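Local coordinates for protein dipicolinate synthase subunit A (PDB 3D4O) that probably works as a subunit of the enzyme that makes dipicolinate, the spore metabolite of bacilli, using a Rossmann-type domain expected to hold a nicotinamide nucleotide, at residues S169-F174 and M197-F202; V183-R186 and L190-R193. One frame throughout, in Å; residues are numbered along the deposited sequence. Where two conformers were deposited one is given.

Contact 1: S169-F174 and M197-F202; sequences SVARKF and MGMEPF. With EDO (1,2-ethanediol), chain L.
R172 and M197 meet at the 200-203 edge of the parallel sheet of a Rossmann-type domain, where helix 165-176 lies against the turn that leads from helix 188-196 into edge strand 200-203. In the conformer given for R172, M197, a selenomethionine, sets its methyl CE over the centre of one guanidinium face, 3.4 Å from R172 CZ, and the two side chains cross at about a right angle; a second arginine conformer makes this contact less certain. A bend at chi3 (66°) turns that methyl onto the flat group; a long, flexible side chain of the methionine type suits such a place, and arginine offers a broad face. Deeper in, the selenium of M199 rests against the small methyl of A171, SE to CB 3.8 Å, and alanine lets the helix come close. V183 of the neighbouring strand touches both residues, and V160 backs A171. The turn itself is a Schellman motif: G198 takes the positive phi (73°) that glycine tolerates easily, and the residues before and after it point toward helix 165-176. An ethanediol, probably from the crystallisation liquor, bridges the backbones: its O2 gives a weak bond to R172 O, and its O1 donates to M197 O at 2.8 Å.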
loop_
_atom_site.group_PDB
_atom_site.type_symbol
_atom_site.label_atom_id
_atom_site.label_comp_id
_atom_site.label_asym_id
_atom_site.label_seq_id
_atom_site.Cartn_x
_atom_site.Cartn_y
_atom_site.Cartn_z
ATOM N N SER C 169 -8.220 15.084 -0.541
ATOM C CA SER C 169 -8.355 13.750 -1.173
ATOM C C SER C 169 -7.715 12.658 -0.329
ATOM O O SER C 169 -8.188 11.529 -0.257
ATOM C CB SER C 169 -7.648 13.734 -2.525
ATOM O OG SER C 169 -8.253 14.661 -3.394
ATOM N N VAL C 170 -6.622 13.043 0.288
ATOM C CA VAL C 170 -5.805 12.151 1.102
ATOM C C VAL C 170 -6.539 11.812 2.383
ATOM O O VAL C 170 -6.684 10.657 2.750
ATOM C CB VAL C 170 -4.411 12.739 1.391
ATOM C CG1 VAL C 170 -3.728 12.018 2.575
ATOM C CG2 VAL C 170 -3.536 12.690 0.108
ATOM N N ALA C 171 -7.051 12.834 3.035
ATOM C CA ALA C 171 -7.742 12.635 4.314
ATOM C C ALA C 171 -9.006 11.780 4.122
ATOM O O ALA C 171 -9.258 10.827 4.869
ATOM C CB ALA C 171 -8.063 13.963 4.951
ATOM N N ARG C 172 -9.728 12.054 3.047
ATOM C CA ARG C 172 -10.984 11.363 2.738
ATOM C C ARG C 172 -10.761 9.844 2.597
ATOM O O ARG C 172 -11.532 9.020 3.079
ATOM C CB ARG C 172 -11.614 11.964 1.463
ATOM C CG ARG C 172 -13.026 11.481 1.138
ATOM C CD ARG C 172 -13.704 12.286 -0.031
ATOM N NE ARG C 172 -14.493 13.490 0.326
ATOM C CZ ARG C 172 -14.174 14.748 -0.015
ATOM N NH1 ARG C 172 -13.062 14.966 -0.700
ATOM N NH2 ARG C 172 -14.988 15.789 0.300
ATOM N N LYS C 173 -9.688 9.498 1.932
ATOM C CA LYS C 173 -9.333 8.103 1.699
ATOM C C LYS C 173 -8.806 7.392 2.962
ATOM O O LYS C 173 -9.050 6.234 3.154
ATOM C CB LYS C 173 -8.369 7.956 0.520
ATOM C CG LYS C 173 -9.147 8.083 -0.778
ATOM C CD LYS C 173 -8.308 7.937 -2.039
ATOM C CE LYS C 173 -9.216 7.643 -3.288
ATOM N NZ LYS C 173 -10.275 8.590 -3.675
ATOM N N PHE C 174 -8.077 8.074 3.822
ATOM C CA PHE C 174 -7.631 7.393 5.028
ATOM C C PHE C 174 -8.855 7.092 5.890
ATOM O O PHE C 174 -8.973 6.007 6.482
ATOM C CB PHE C 174 -6.534 8.146 5.777
ATOM C CG PHE C 174 -5.171 7.810 5.291
ATOM C CD1 PHE C 174 -4.479 6.736 5.842
ATOM C CD2 PHE C 174 -4.594 8.510 4.256
ATOM C CE1 PHE C 174 -3.239 6.384 5.374
ATOM C CE2 PHE C 174 -3.352 8.177 3.798
ATOM C CZ PHE C 174 -2.658 7.112 4.359
HETATM N N MSE C 197 -16.853 16.791 7.168
HETATM C CA MSE C 197 -16.449 15.505 6.605
HETATM C C MSE C 197 -16.348 14.378 7.672
HETATM O O MSE C 197 -15.977 13.246 7.368
HETATM C CB MSE C 197 -15.128 15.674 5.846
HETATM C CG MSE C 197 -15.271 16.587 4.639
HETATM SE SE MSE C 197 -13.571 17.027 3.769
HETATM C CE MSE C 197 -13.133 15.230 3.146
ATOM N N GLY C 198 -16.712 14.699 8.908
ATOM C CA GLY C 198 -16.733 13.732 10.017
ATOM C C GLY C 198 -15.354 13.375 10.498
ATOM O O GLY C 198 -15.066 12.266 10.976
HETATM N N MSE C 199 -14.467 14.316 10.327
HETATM C CA MSE C 199 -13.125 14.120 10.781
HETATM C C MSE C 199 -12.837 15.153 11.877
HETATM O O MSE C 199 -13.587 16.104 12.061
HETATM C CB MSE C 199 -12.147 14.239 9.616
HETATM C CG MSE C 199 -12.409 13.198 8.535
HETATM SE SE MSE C 199 -11.182 13.315 6.998
HETATM C CE MSE C 199 -11.438 15.147 6.574
ATOM N N GLU C 200 -11.721 14.983 12.567
ATOM C CA GLU C 200 -11.409 15.849 13.708
ATOM C C GLU C 200 -10.499 16.994 13.300
ATOM O O GLU C 200 -9.346 16.767 12.948
ATOM C CB GLU C 200 -10.751 15.057 14.853
ATOM C CG GLU C 200 -10.347 15.990 15.995
ATOM C CD GLU C 200 -9.552 15.321 17.118
ATOM O OE1 GLU C 200 -9.395 14.072 17.140
ATOM O OE2 GLU C 200 -9.084 16.084 17.984
ATOM N N PRO C 201 -11.019 18.225 13.314
ATOM C CA PRO C 201 -10.133 19.314 12.946
ATOM C C PRO C 201 -9.342 19.813 14.099
ATOM O O PRO C 201 -9.728 19.636 15.248
ATOM C CB PRO C 201 -11.098 20.434 12.554
ATOM C CG PRO C 201 -12.308 20.210 13.384
ATOM C CD PRO C 201 -12.386 18.698 13.619
ATOM N N PHE C 202 -8.210 20.408 13.786
ATOM C CA PHE C 202 -7.414 21.092 14.795
ATOM C C PHE C 202 -6.656 22.248 14.185
ATOM O O PHE C 202 -6.255 22.170 13.055
ATOM C CB PHE C 202 -6.470 20.151 15.536
ATOM C CG PHE C 202 -5.339 19.578 14.699
ATOM C CD1 PHE C 202 -5.533 18.440 13.944
ATOM C CD2 PHE C 202 -4.078 20.134 14.757
ATOM C CE1 PHE C 202 -4.503 17.876 13.227
ATOM C CE2 PHE C 202 -3.019 19.582 14.046
ATOM C CZ PHE C 202 -3.243 18.459 13.269
HETATM C C1 EDO L . -14.608 11.467 5.183
HETATM O O1 EDO L . -15.685 12.321 4.784
HETATM C C2 EDO L . -15.033 10.003 5.053
HETATM O O2 EDO L . -14.207 9.393 4.070
#

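Contact 2: V183-R186 and L190-R193; sequences VGAR and LLAR
Within the beta-alpha-beta unit formed by strand 180-185, helix 188-196 and strand 200-203, A185 at the end of the first strand packs against L190 and L191 in the first turns of the helix. Only a short connection separates the segments. The closest pair of alpha carbons, those of A185 and L191, lies 6.4 Å apart, and a small residue such as alanine suits so close an approach. A185 CB meets L190 CB at 4.3 Å and L191 CD2 at 4.1 Å. The L191 branch also reaches the backbone: CD2 lies 3.4 Å from A185 O, while CD1 approaches R186 O at 4.1 Å. With CG anti to its own carbonyl carbon (chi1 -66°), L191 puts both methyls beside these carbonyl oxygens, and it touches P201 of the next strand as well. Replacing L191 with an alanine would probably leave a gap beside A185 CB and its carbonyl oxygen, and P201 without this apolar neighbour. No hydrogen bond joins the two segments; they meet by van der Waals contact, alkyl groups against A185 CB and against backbone carbonyl oxygens, which depends on close fit and little on direction.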
loop_
_atom_site.group_PDB
_atom_site.type_symbol
_atom_site.label_atom_id
_atom_site.label_comp_id
_atom_site.label_asym_id
_atom_site.label_seq_id
_atom_site.Cartn_x
_atom_site.Cartn_y
_atom_site.Cartn_z
ATOM N N VAL C 183 -7.386 16.312 10.905
ATOM C CA VAL C 183 -6.803 17.200 9.915
ATOM C C VAL C 183 -6.467 18.558 10.540
ATOM O O VAL C 183 -7.278 19.200 11.223
ATOM C CB VAL C 183 -7.712 17.373 8.659
ATOM C CG1 VAL C 183 -6.938 18.173 7.535
ATOM C CG2 VAL C 183 -8.195 16.017 8.098
ATOM N N GLY C 184 -5.237 18.963 10.306
ATOM C CA GLY C 184 -4.732 20.254 10.791
ATOM C C GLY C 184 -4.727 21.316 9.713
ATOM O O GLY C 184 -4.323 21.074 8.587
ATOM N N ALA C 185 -5.227 22.490 10.066
ATOM C CA ALA C 185 -5.266 23.643 9.119
ATOM C C ALA C 185 -5.448 24.930 9.879
ATOM O O ALA C 185 -5.834 24.933 11.021
ATOM C CB ALA C 185 -6.405 23.481 8.096
ATOM N N ARG C 186 -5.164 26.027 9.220
ATOM C CA ARG C 186 -5.285 27.323 9.843
ATOM C C ARG C 186 -6.645 28.032 9.622
ATOM O O ARG C 186 -7.159 28.704 10.511
ATOM C CB ARG C 186 -4.165 28.231 9.336
ATOM C CG ARG C 186 -4.010 29.454 10.188
ATOM C CD ARG C 186 -2.936 30.378 9.698
ATOM N NE ARG C 186 -3.123 30.592 8.268
ATOM C CZ ARG C 186 -4.063 31.368 7.731
ATOM N NH1 ARG C 186 -4.925 32.044 8.491
ATOM N NH2 ARG C 186 -4.130 31.471 6.415
ATOM N N LEU C 190 -11.931 25.921 6.435
ATOM C CA LEU C 190 -11.362 24.588 6.225
ATOM C C LEU C 190 -11.571 23.685 7.443
ATOM O O LEU C 190 -11.781 22.469 7.304
ATOM C CB LEU C 190 -9.873 24.621 5.832
ATOM C CG LEU C 190 -9.527 25.268 4.481
ATOM C CD1 LEU C 190 -8.010 25.274 4.245
ATOM C CD2 LEU C 190 -10.250 24.588 3.363
ATOM N N LEU C 191 -11.489 24.286 8.626
ATOM C CA LEU C 191 -11.659 23.534 9.881
ATOM C C LEU C 191 -13.122 23.103 9.980
ATOM O O LEU C 191 -13.455 22.009 10.461
ATOM C CB LEU C 191 -11.258 24.372 11.098
ATOM C CG LEU C 191 -9.778 24.726 11.165
ATOM C CD1 LEU C 191 -9.530 25.847 12.222
ATOM C CD2 LEU C 191 -8.891 23.452 11.411
ATOM N N ALA C 192 -13.978 23.962 9.454
ATOM C CA ALA C 192 -15.421 23.689 9.418
ATOM C C ALA C 192 -15.669 22.507 8.501
ATOM O O ALA C 192 -16.434 21.605 8.825
ATOM C CB ALA C 192 -16.202 24.873 8.919
ATOM N N ARG C 193 -15.001 22.540 7.345
ATOM C CA ARG C 193 -15.153 21.505 6.313
ATOM C C ARG C 193 -14.707 20.142 6.845
ATOM O O ARG C 193 -15.358 19.105 6.633
ATOM C CB ARG C 193 -14.385 21.888 5.039
ATOM C CG ARG C 193 -14.490 20.919 3.825
ATOM C CD ARG C 193 -15.916 20.527 3.415
ATOM N NE ARG C 193 -16.637 21.660 2.859
ATOM C CZ ARG C 193 -17.944 21.708 2.734
ATOM N NH1 ARG C 193 -18.678 20.724 3.194
ATOM N NH2 ARG C 193 -18.509 22.787 2.245
#

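How the contacts relate
Contacts 1 and 2 lie in the same Rossmann-type domain with their centres about 9 Å apart, and both segments of contact 2 fall between the two segments of contact 1 in the sequence. The chain runs from helix 165-176 through strand 180-185 and helix 188-196 to strand 200-203; contact 2 joins successive elements, whereas contact 1 brings the first element back to the approach to the last. Strands 180-185 and 200-203 are adjacent and parallel in the six-stranded sheet, 200-203 at its edge within the chain. Probable hydrogen bonds from V183 N to E200 O, 2.9 Å, and from F202 N to V183 O, 3.0 Å, tie the contacts directly. Together they pack helix 165-176 against the turn into the edge strand and helix 188-196 against the end of its neighbour.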